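Local coordinates for protein serine protease (Arthrobacter nicotinovorans, PDB 3WY8) that probably hydrolyses peptide bonds as a trypsin-like serine protease with keratinolytic activity, at residues V38-H43 with T54-V59. Residues are numbered along the deposited sequence; the frame is centred on the assembly and turned at random.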
ATOM      1  N   VAL A  38      -4.668   5.719   5.574  1.00 17.11           N
ATOM      2  CA  VAL A  38      -4.378   4.443   4.923  1.00 16.96           C
ATOM      3  C   VAL A  38      -3.222   4.645   3.954  1.00 16.55           C
ATOM      4  O   VAL A  38      -3.266   5.526   3.096  1.00 16.61           O
ATOM      5  CB  VAL A  38      -5.616   3.903   4.152  1.00 16.78           C
ATOM      6  CG1 VAL A  38      -5.240   2.704   3.267  1.00 17.45           C
ATOM      7  CG2 VAL A  38      -6.724   3.518   5.125  1.00 17.52           C
ATOM      8  N   SER A  39      -2.182   3.828   4.092  1.00 16.23           N
ATOM      9  CA  SER A  39      -1.059   3.872   3.167  1.00 15.80           C
ATOM     10  C   SER A  39      -1.320   2.961   1.966  1.00 16.04           C
ATOM     11  O   SER A  39      -1.929   1.899   2.100  1.00 15.91           O
ATOM     12  CB  SER A  39       0.211   3.420   3.869  1.00 15.88           C
ATOM     13  OG  SER A  39       0.057   2.081   4.293  1.00 14.88           O
ATOM     14  N   THR A  40      -0.839   3.384   0.801  1.00 15.97           N
ATOM     15  CA  THR A  40      -0.981   2.614  -0.437  1.00 16.29           C
ATOM     16  C   THR A  40       0.022   3.139  -1.472  1.00 16.10           C
ATOM     17  O   THR A  40       0.872   3.967  -1.135  1.00 16.11           O
ATOM     18  CB  THR A  40      -2.459   2.614  -0.952  1.00 16.21           C
ATOM     19  OG1 THR A  40      -2.621   1.637  -1.990  1.00 17.25           O
ATOM     20  CG2 THR A  40      -2.894   3.996  -1.454  1.00 17.28           C
ATOM     21  N   ALA A  41      -0.056   2.648  -2.706  1.00 16.15           N
ATOM     22  CA  ALA A  41       0.797   3.157  -3.785  1.00 16.01           C
ATOM     23  C   ALA A  41       0.163   4.395  -4.396  1.00 16.05           C
ATOM     24  O   ALA A  41      -1.055   4.534  -4.384  1.00 15.74           O
ATOM     25  CB  ALA A  41       0.995   2.097  -4.855  1.00 16.02           C
ATOM     26  N   GLY A  42       0.990   5.291  -4.931  1.00 16.22           N
ATOM     27  CA  GLY A  42       0.473   6.468  -5.632  1.00 16.19           C
ATOM     28  C   GLY A  42      -0.425   6.037  -6.777  1.00 16.42           C
ATOM     29  O   GLY A  42      -1.488   6.625  -6.998  1.00 16.55           O
ATOM     30  N   HIS A  43      -0.014   4.985  -7.487  1.00 16.64           N
ATOM     31  CA  HIS A  43      -0.783   4.496  -8.641  1.00 16.75           C
ATOM     32  C   HIS A  43      -2.105   3.814  -8.277  1.00 17.08           C
ATOM     33  O   HIS A  43      -2.903   3.483  -9.159  1.00 17.33           O
ATOM     34  CB  HIS A  43       0.094   3.655  -9.596  1.00 16.85           C
ATOM     35  CG  HIS A  43       0.328   2.242  -9.156  1.00 16.83           C
ATOM     36  ND1 HIS A  43       1.503   1.830  -8.560  1.00 17.51           N
ATOM     37  CD2 HIS A  43      -0.434   1.131  -9.291  1.00 17.92           C
ATOM     38  CE1 HIS A  43       1.436   0.532  -8.316  1.00 16.98           C
ATOM     39  NE2 HIS A  43       0.273   0.084  -8.753  1.00 17.34           N
ATOM     40  N   THR A  54     -11.801   8.797  -8.254  1.00 20.43           N
ATOM     41  CA  THR A  54     -13.122   9.379  -8.000  1.00 20.91           C
ATOM     42  C   THR A  54     -13.906   8.608  -6.936  1.00 21.01           C
ATOM     43  O   THR A  54     -14.858   9.132  -6.355  1.00 21.46           O
ATOM     44  CB  THR A  54     -13.951   9.507  -9.292  1.00 20.85           C
ATOM     45  OG1 THR A  54     -13.971   8.249  -9.977  1.00 21.17           O
ATOM     46  CG2 THR A  54     -13.347  10.576 -10.209  1.00 21.22           C
ATOM     47  N   ASN A  55     -13.502   7.363  -6.693  1.00 20.92           N
ATOM     48  CA  ASN A  55     -14.030   6.560  -5.592  1.00 20.81           C
ATOM     49  C   ASN A  55     -12.935   5.624  -5.108  1.00 20.36           C
ATOM     50  O   ASN A  55     -12.174   5.102  -5.915  1.00 20.10           O
ATOM     51  CB  ASN A  55     -15.269   5.764  -6.019  1.00 21.03           C
ATOM     52  CG  ASN A  55     -16.134   5.342  -4.837  1.00 22.73           C
ATOM     53  OD1 ASN A  55     -16.457   4.163  -4.678  1.00 24.93           O
ATOM     54  ND2 ASN A  55     -16.506   6.306  -3.995  1.00 23.51           N
ATOM     55  N   PHE A  56     -12.852   5.439  -3.793  1.00 19.91           N
ATOM     56  CA  PHE A  56     -11.756   4.692  -3.167  1.00 19.66           C
ATOM     57  C   PHE A  56     -12.291   4.052  -1.893  1.00 19.37           C
ATOM     58  O   PHE A  56     -12.642   4.752  -0.937  1.00 19.58           O
ATOM     59  CB  PHE A  56     -10.590   5.651  -2.865  1.00 19.51           C
ATOM     60  CG  PHE A  56      -9.369   4.999  -2.243  1.00 19.52           C
ATOM     61  CD1 PHE A  56      -8.236   4.747  -3.014  1.00 18.78           C
ATOM     62  CD2 PHE A  56      -9.334   4.692  -0.884  1.00 19.68           C
ATOM     63  CE1 PHE A  56      -7.090   4.179  -2.450  1.00 19.10           C
ATOM     64  CE2 PHE A  56      -8.197   4.117  -0.306  1.00 19.67           C
ATOM     65  CZ  PHE A  56      -7.071   3.863  -1.094  1.00 19.52           C
ATOM     66  N   ILE A  57     -12.373   2.721  -1.902  1.00 18.87           N
ATOM     67  CA  ILE A  57     -12.956   1.959  -0.799  1.00 18.72           C
ATOM     68  C   ILE A  57     -11.905   1.046  -0.180  1.00 18.25           C
ATOM     69  O   ILE A  57     -11.242   0.292  -0.882  1.00 18.27           O
ATOM     70  CB  ILE A  57     -14.171   1.105  -1.269  1.00 18.56           C
ATOM     71  CG1 ILE A  57     -15.191   1.956  -2.039  1.00 19.38           C
ATOM     72  CG2 ILE A  57     -14.812   0.344  -0.088  1.00 19.32           C
ATOM     73  CD1 ILE A  57     -15.792   3.134  -1.251  1.00 19.80           C
ATOM     74  N   PHE A  58     -11.756   1.134   1.138  1.00 17.72           N
ATOM     75  CA  PHE A  58     -10.814   0.305   1.881  1.00 17.79           C
ATOM     76  C   PHE A  58     -11.587  -0.717   2.699  1.00 17.76           C
ATOM     77  O   PHE A  58     -12.494  -0.358   3.458  1.00 18.11           O
ATOM     78  CB  PHE A  58      -9.941   1.197   2.776  1.00 17.52           C
ATOM     79  CG  PHE A  58      -8.880   0.458   3.557  1.00 17.15           C
ATOM     80  CD1 PHE A  58      -7.815  -0.172   2.909  1.00 17.31           C
ATOM     81  CD2 PHE A  58      -8.926   0.436   4.947  1.00 17.68           C
ATOM     82  CE1 PHE A  58      -6.822  -0.835   3.639  1.00 17.54           C
ATOM     83  CE2 PHE A  58      -7.940  -0.222   5.686  1.00 17.89           C
ATOM     84  CZ  PHE A  58      -6.886  -0.861   5.029  1.00 18.04           C
ATOM     85  N   VAL A  59     -11.251  -1.994   2.519  1.00 17.78           N
ATOM     86  CA  VAL A  59     -11.915  -3.064   3.257  1.00 17.62           C
ATOM     87  C   VAL A  59     -10.907  -3.806   4.142  1.00 17.42           C
ATOM     88  O   VAL A  59     -10.232  -4.723   3.680  1.00 17.35           O
ATOM     89  CB  VAL A  59     -12.651  -4.060   2.320  1.00 17.62           C
ATOM     90  CG1 VAL A  59     -13.545  -4.971   3.131  1.00 17.69           C
ATOM     91  CG2 VAL A  59     -13.477  -3.320   1.263  1.00 17.79           C
TER
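Val38 sets both of its methyl groups against the ring of Phe58, and it has the largest share, 69 Å², of the 174 Å² buried between 38-43 and 54-59. Val38 CG2 lies 4.0 Å from the centroid of the Phe58 ring and 18° off its normal, which meets the geometry of a CH-pi contact over the face; its nearest ring atom is Phe58 CD2, at 3.8 Å. The other methyl reaches the opposite rim, with Val38 CG1 3.9 Å from Phe58 CD1, so the valine fork spans the ring. A chi1 of 170° turns CG1 anti to the backbone N and CG2 anti to the carbonyl carbon, which spreads the two methyls across that face.

Phe56, two residues earlier on the same side of its strand, also extends its ring inward, with CG anti to the backbone N (chi1 -179°). Its ring meets 38-43 more loosely: Phe56 CZ approaches Thr40 CG2 obliquely, the two 4.2 Å apart, as the side chains point at each other from the two strands. Thr40 thus offers its methyl to the aromatic, while its OG1 is hydrogen-bonded to Ser26 O.

With CA atoms 8.2 Å apart even at Val38 and Phe58, the strands are not paired neighbours; they meet through side chains across the interior of the six-stranded antiparallel barrel, one of the two beta-barrel domains of a chymotrypsin-like fold. Just beyond strand 37-40 comes His43, whose ND1 is hydrogen-bonded to Asp92 OD2 and NE2 to Ser171 OG, in a probable catalytic triad. Ile14 of strand 11-18 touches Thr40, Phe56 and Phe58, while Met98 of strand 94-98 packs against Val38 and Phe56.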